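Local coordinates for dual specificity protein phosphatase 8 (PDB 4JMK) that probably removes phosphate from phosphotyrosine, phosphoserine and phosphothreonine of proteins and so dampens mitogen-activated protein kinase signalling, at residues A101-T106 and Y115-D120; M109-A114 and Q134-E139. The protein carries 1 engineered substitution. All coordinates share one frame; numbering follows the deposited sequence.

Contact 1 (A101-T106 and Y115-D120); sequences AYIMKT and YRFVKD
Ile103 reaches across from one helix and sets a single methyl, CD1, against two neighbours on the other, the ring of Phe117 and a branch of Val118. Its CG1 lies beside the backbone N and opposite the carbonyl carbon (chi1 -69°), and an almost straight chi2 of 165° then carries CD1 out to the full length of the chain. The methyl stops 3.4 Å from CD2 of Phe117, with CE2 of Phe117 next at 3.8 Å from Ile103 CD1. It therefore meets the ring at CD2 and CE2, coming in at a slant. The two side chains run at about a right angle to each other. On Phe117, CG is swung away from the backbone N (chi1 -175°), bringing the ring up beside the isoleucine.

Val118 takes a different line, crossing Ile103 obliquely. Its CG2 lies 3.5 Å from Ile103 CD1, closer than carbon atoms usually pack. The join is purely apolar and narrow, with one methyl engaging two consecutive residues of the opposing helix.

Farther round helix 94-107, Thr106 OG1 turns back along the helix and gives a 2.8 Å hydrogen bond to Tyr102 O. That carbonyl also accepts from Thr106 N, and the two donors arrive from opposite faces of its plane.

This is helix-to-helix packing in the helical part of the dual specificity phosphatase catalytic domain. Ile6 of strand 4-7 touches both Ile103 and Phe117, while Ile125, in the loop after helix 111-121, packs on Val118. Helix 94-107 is shared more widely: Tyr102 rests on helix 67-79, and Ala101, Met104 and Lys105 meet helix 129-148.

Contact 2 (M109-A114 and Q134-E139); sequences MSSDDA and QLLEYE
A water molecule lies between Met109 O and Glu139 OE1, two oxygens 4.0 Å apart. The water is 3.2 Å from Met109 O. Its 2.5 Å distance to Glu139 OE1 is too short to be trusted in detail. Glu139 points its CB toward segment 109-114, with CG opposite the backbone N, and a bend at chi2 (42°) leads the carboxylate to the water. The water probably links a backbone carbonyl just before one helix to an acid on another.

One turn earlier on helix 129-148, the touch is direct. Leu136 brings CD2 to 3.2 Å from Ser111 OG, a methyl against a hydroxyl, where the backbones come nearest. The serine oxygen sits between its backbone N and carbonyl carbon (chi1 56°) and faces this methyl near the surface.

Just ahead of Ser111, Ser110 OG accepts from Asp113 N at 3.1 Å, and the N-H points nearly straight at it (163°). This is a serine N-cap, the classic start of an alpha-helix: here it closes the first turn of helix 111-121 as that turn packs beside helix 129-148 in the helical part of the dual specificity phosphatase catalytic domain.

The segments alternate along the chain: 101-106, 109-114, 115-120, then 134-139. Contacts 1 and 2 thus interlock, their centres about 8 Å apart on the same side of the chain's centre. Helix 111-121 serves both, its beginning facing helix 129-148 and its later turns facing helix 94-107. Met104 connects the two regions directly, its CG packing 3.4 Å from Ala114 CB, and its backbone O probably bonds to Met109 N. Three consecutive helices are so drawn together in the catalytic domain. Contact 1 lies nearer the core, with the Val118 side chain about 11 Å from that of Ser88, the engineered residue at the predicted phosphocysteine position; contact 2 is at the surface, away from that site.

Contact 1 (A101-T106 and Y115-D120)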
# COMPACT_ATOMS: atom_id res chain seq x y z
N ALA A 101 -2.09 6.18 0.29
CA ALA A 101 -1.00 7.08 0.66
C ALA A 101 0.07 7.18 -0.43
O ALA A 101 0.62 8.25 -0.68
CB ALA A 101 -0.37 6.65 1.99
N TYR A 102 0.37 6.06 -1.09
CA TYR A 102 1.38 6.08 -2.14
C TYR A 102 0.97 7.01 -3.28
O TYR A 102 1.79 7.77 -3.82
CB TYR A 102 1.63 4.67 -2.69
CG TYR A 102 2.66 4.69 -3.79
CD1 TYR A 102 4.02 4.70 -3.49
CD2 TYR A 102 2.28 4.72 -5.12
CE1 TYR A 102 4.98 4.74 -4.51
CE2 TYR A 102 3.23 4.76 -6.14
CZ TYR A 102 4.57 4.77 -5.82
OH TYR A 102 5.50 4.81 -6.83
N ILE A 103 -0.30 6.95 -3.66
CA ILE A 103 -0.79 7.80 -4.74
C ILE A 103 -0.80 9.25 -4.31
O ILE A 103 -0.44 10.14 -5.09
CB ILE A 103 -2.18 7.33 -5.20
CG1 ILE A 103 -2.04 5.98 -5.89
CG2 ILE A 103 -2.81 8.32 -6.16
CD1 ILE A 103 -3.33 5.29 -6.05
N MET A 104 -1.19 9.49 -3.07
CA MET A 104 -1.17 10.86 -2.53
C MET A 104 0.21 11.51 -2.65
O MET A 104 0.35 12.61 -3.17
CB MET A 104 -1.54 10.83 -1.05
CG MET A 104 -3.00 10.67 -0.77
SD MET A 104 -3.29 10.45 1.00
CE MET A 104 -2.83 12.08 1.55
N LYS A 105 1.22 10.82 -2.14
CA LYS A 105 2.56 11.36 -2.12
C LYS A 105 3.14 11.45 -3.53
O LYS A 105 3.78 12.45 -3.86
CB LYS A 105 3.46 10.50 -1.24
CG LYS A 105 4.85 11.09 -1.01
CD LYS A 105 5.63 10.25 -0.01
CE LYS A 105 7.04 10.75 0.16
NZ LYS A 105 7.05 12.20 0.36
N THR A 106 2.93 10.43 -4.35
CA THR A 106 3.55 10.38 -5.67
C THR A 106 2.98 11.45 -6.60
O THR A 106 3.72 12.11 -7.32
CB THR A 106 3.36 9.01 -6.32
OG1 THR A 106 4.02 8.02 -5.52
CG2 THR A 106 3.93 8.99 -7.73
N TYR A 115 -8.13 8.44 -2.44
CA TYR A 115 -9.09 7.43 -1.96
C TYR A 115 -10.00 7.02 -3.11
O TYR A 115 -10.22 5.83 -3.36
CB TYR A 115 -9.89 8.03 -0.79
CG TYR A 115 -10.93 7.15 -0.11
CD1 TYR A 115 -10.98 5.78 -0.31
CD2 TYR A 115 -11.87 7.73 0.75
CE1 TYR A 115 -11.95 5.00 0.33
CE2 TYR A 115 -12.83 6.96 1.39
CZ TYR A 115 -12.86 5.60 1.18
OH TYR A 115 -13.82 4.84 1.82
N ARG A 116 -10.53 8.01 -3.83
CA ARG A 116 -11.43 7.72 -4.95
C ARG A 116 -10.69 6.97 -6.07
O ARG A 116 -11.27 6.08 -6.72
CB ARG A 116 -12.04 9.03 -5.47
CG ARG A 116 -13.16 8.87 -6.49
CD ARG A 116 -13.64 10.25 -6.96
NE ARG A 116 -12.52 11.04 -7.46
CZ ARG A 116 -12.58 12.34 -7.75
NH1 ARG A 116 -13.72 13.01 -7.58
NH2 ARG A 116 -11.51 12.97 -8.20
N PHE A 117 -9.42 7.31 -6.31
CA PHE A 117 -8.62 6.64 -7.35
C PHE A 117 -8.52 5.14 -7.07
O PHE A 117 -8.71 4.30 -7.97
CB PHE A 117 -7.23 7.27 -7.44
CG PHE A 117 -6.37 6.73 -8.57
CD1 PHE A 117 -6.20 7.45 -9.75
CD2 PHE A 117 -5.71 5.52 -8.43
CE1 PHE A 117 -5.40 6.96 -10.77
CE2 PHE A 117 -4.90 5.02 -9.45
CZ PHE A 117 -4.75 5.73 -10.62
N VAL A 118 -8.21 4.79 -5.82
CA VAL A 118 -8.06 3.38 -5.48
C VAL A 118 -9.41 2.71 -5.42
O VAL A 118 -9.58 1.57 -5.90
CB VAL A 118 -7.32 3.22 -4.16
CG1 VAL A 118 -7.20 1.72 -3.80
CG2 VAL A 118 -5.93 3.85 -4.28
N LYS A 119 -10.38 3.42 -4.86
CA LYS A 119 -11.75 2.89 -4.71
C LYS A 119 -12.39 2.58 -6.07
O LYS A 119 -13.08 1.57 -6.22
CB LYS A 119 -12.59 3.91 -3.94
CG LYS A 119 -14.06 3.55 -3.80
CD LYS A 119 -14.28 2.55 -2.69
CE LYS A 119 -15.77 2.40 -2.37
NZ LYS A 119 -15.96 1.24 -1.47
N ASP A 120 -12.15 3.44 -7.06
CA ASP A 120 -12.65 3.19 -8.42
C ASP A 120 -12.13 1.88 -9.02
O ASP A 120 -12.83 1.23 -9.77
CB ASP A 120 -12.28 4.34 -9.36
CG ASP A 120 -13.10 5.58 -9.12
OD1 ASP A 120 -12.66 6.66 -9.58
OD2 ASP A 120 -14.17 5.50 -8.48

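Contact 2 (M109-A114 and Q134-E139)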
# COMPACT_ATOMS: atom_id res chain seq x y z
N MET A 109 -1.73 14.29 -4.96
CA MET A 109 -3.18 14.18 -4.97
C MET A 109 -3.72 14.34 -3.55
O MET A 109 -3.07 13.93 -2.58
CB MET A 109 -3.54 12.79 -5.48
CG MET A 109 -4.89 12.69 -6.13
SD MET A 109 -5.14 11.11 -6.97
CE MET A 109 -3.84 11.22 -8.20
N SER A 110 -4.91 14.93 -3.42
CA SER A 110 -5.53 15.11 -2.11
C SER A 110 -5.97 13.74 -1.61
O SER A 110 -6.09 12.80 -2.40
CB SER A 110 -6.75 16.03 -2.19
OG SER A 110 -7.86 15.38 -2.78
N SER A 111 -6.21 13.63 -0.30
CA SER A 111 -6.61 12.34 0.25
C SER A 111 -7.95 11.90 -0.32
O SER A 111 -8.15 10.71 -0.59
CB SER A 111 -6.60 12.35 1.78
OG SER A 111 -7.43 13.38 2.30
N ASP A 112 -8.87 12.85 -0.54
CA ASP A 112 -10.13 12.55 -1.21
C ASP A 112 -9.93 11.93 -2.60
O ASP A 112 -10.56 10.92 -2.94
CB ASP A 112 -10.99 13.82 -1.36
CG ASP A 112 -11.39 14.43 -0.01
OD1 ASP A 112 -11.68 13.66 0.92
OD2 ASP A 112 -11.43 15.68 0.12
N ASP A 113 -9.09 12.56 -3.42
CA ASP A 113 -8.92 12.09 -4.78
C ASP A 113 -8.17 10.75 -4.81
O ASP A 113 -8.49 9.85 -5.60
CB ASP A 113 -8.19 13.15 -5.61
CG ASP A 113 -9.08 14.34 -5.95
OD1 ASP A 113 -10.32 14.21 -5.88
OD2 ASP A 113 -8.52 15.41 -6.30
N ALA A 114 -7.17 10.60 -3.94
CA ALA A 114 -6.42 9.34 -3.92
C ALA A 114 -7.29 8.18 -3.44
O ALA A 114 -7.19 7.06 -3.97
CB ALA A 114 -5.18 9.48 -3.06
N GLN A 134 -5.75 8.71 9.62
CA GLN A 134 -4.29 8.79 9.55
C GLN A 134 -3.82 9.26 8.17
O GLN A 134 -2.82 9.96 8.06
CB GLN A 134 -3.65 7.46 9.97
CG GLN A 134 -3.86 7.17 11.46
CD GLN A 134 -3.40 5.79 11.89
OE1 GLN A 134 -2.31 5.34 11.53
NE2 GLN A 134 -4.23 5.10 12.69
N LEU A 135 -4.57 8.92 7.11
CA LEU A 135 -4.33 9.53 5.79
C LEU A 135 -4.46 11.05 5.80
O LEU A 135 -3.65 11.75 5.19
CB LEU A 135 -5.30 8.97 4.75
CG LEU A 135 -5.15 7.54 4.28
CD1 LEU A 135 -6.22 7.26 3.23
CD2 LEU A 135 -3.75 7.34 3.72
N LEU A 136 -5.51 11.56 6.43
CA LEU A 136 -5.66 13.01 6.57
C LEU A 136 -4.44 13.62 7.26
O LEU A 136 -3.94 14.66 6.81
CB LEU A 136 -6.91 13.38 7.38
CG LEU A 136 -8.19 13.73 6.64
CD1 LEU A 136 -9.12 14.61 7.50
CD2 LEU A 136 -7.89 14.40 5.33
N GLU A 137 -3.98 13.01 8.35
CA GLU A 137 -2.84 13.54 9.10
C GLU A 137 -1.57 13.44 8.28
O GLU A 137 -0.70 14.30 8.36
CB GLU A 137 -2.64 12.82 10.43
CG GLU A 137 -3.19 13.54 11.65
CD GLU A 137 -2.75 14.98 11.73
OE1 GLU A 137 -3.57 15.85 11.39
OE2 GLU A 137 -1.60 15.26 12.13
N TYR A 138 -1.46 12.37 7.50
CA TYR A 138 -0.29 12.19 6.64
C TYR A 138 -0.26 13.30 5.60
O TYR A 138 0.79 13.91 5.35
CB TYR A 138 -0.34 10.80 5.98
CG TYR A 138 0.87 10.47 5.12
CD1 TYR A 138 2.15 10.45 5.67
CD2 TYR A 138 0.73 10.16 3.77
CE1 TYR A 138 3.26 10.15 4.89
CE2 TYR A 138 1.84 9.85 2.98
CZ TYR A 138 3.10 9.85 3.55
OH TYR A 138 4.20 9.54 2.79
N GLU A 139 -1.41 13.60 5.00
CA GLU A 139 -1.48 14.66 4.01
C GLU A 139 -1.08 15.99 4.62
O GLU A 139 -0.39 16.81 4.00
CB GLU A 139 -2.90 14.78 3.44
CG GLU A 139 -3.05 15.86 2.38
CD GLU A 139 -1.90 15.90 1.39
OE1 GLU A 139 -1.42 14.84 0.93
OE2 GLU A 139 -1.47 17.03 1.06
O HOH W 1 -0.46 15.25 -1.38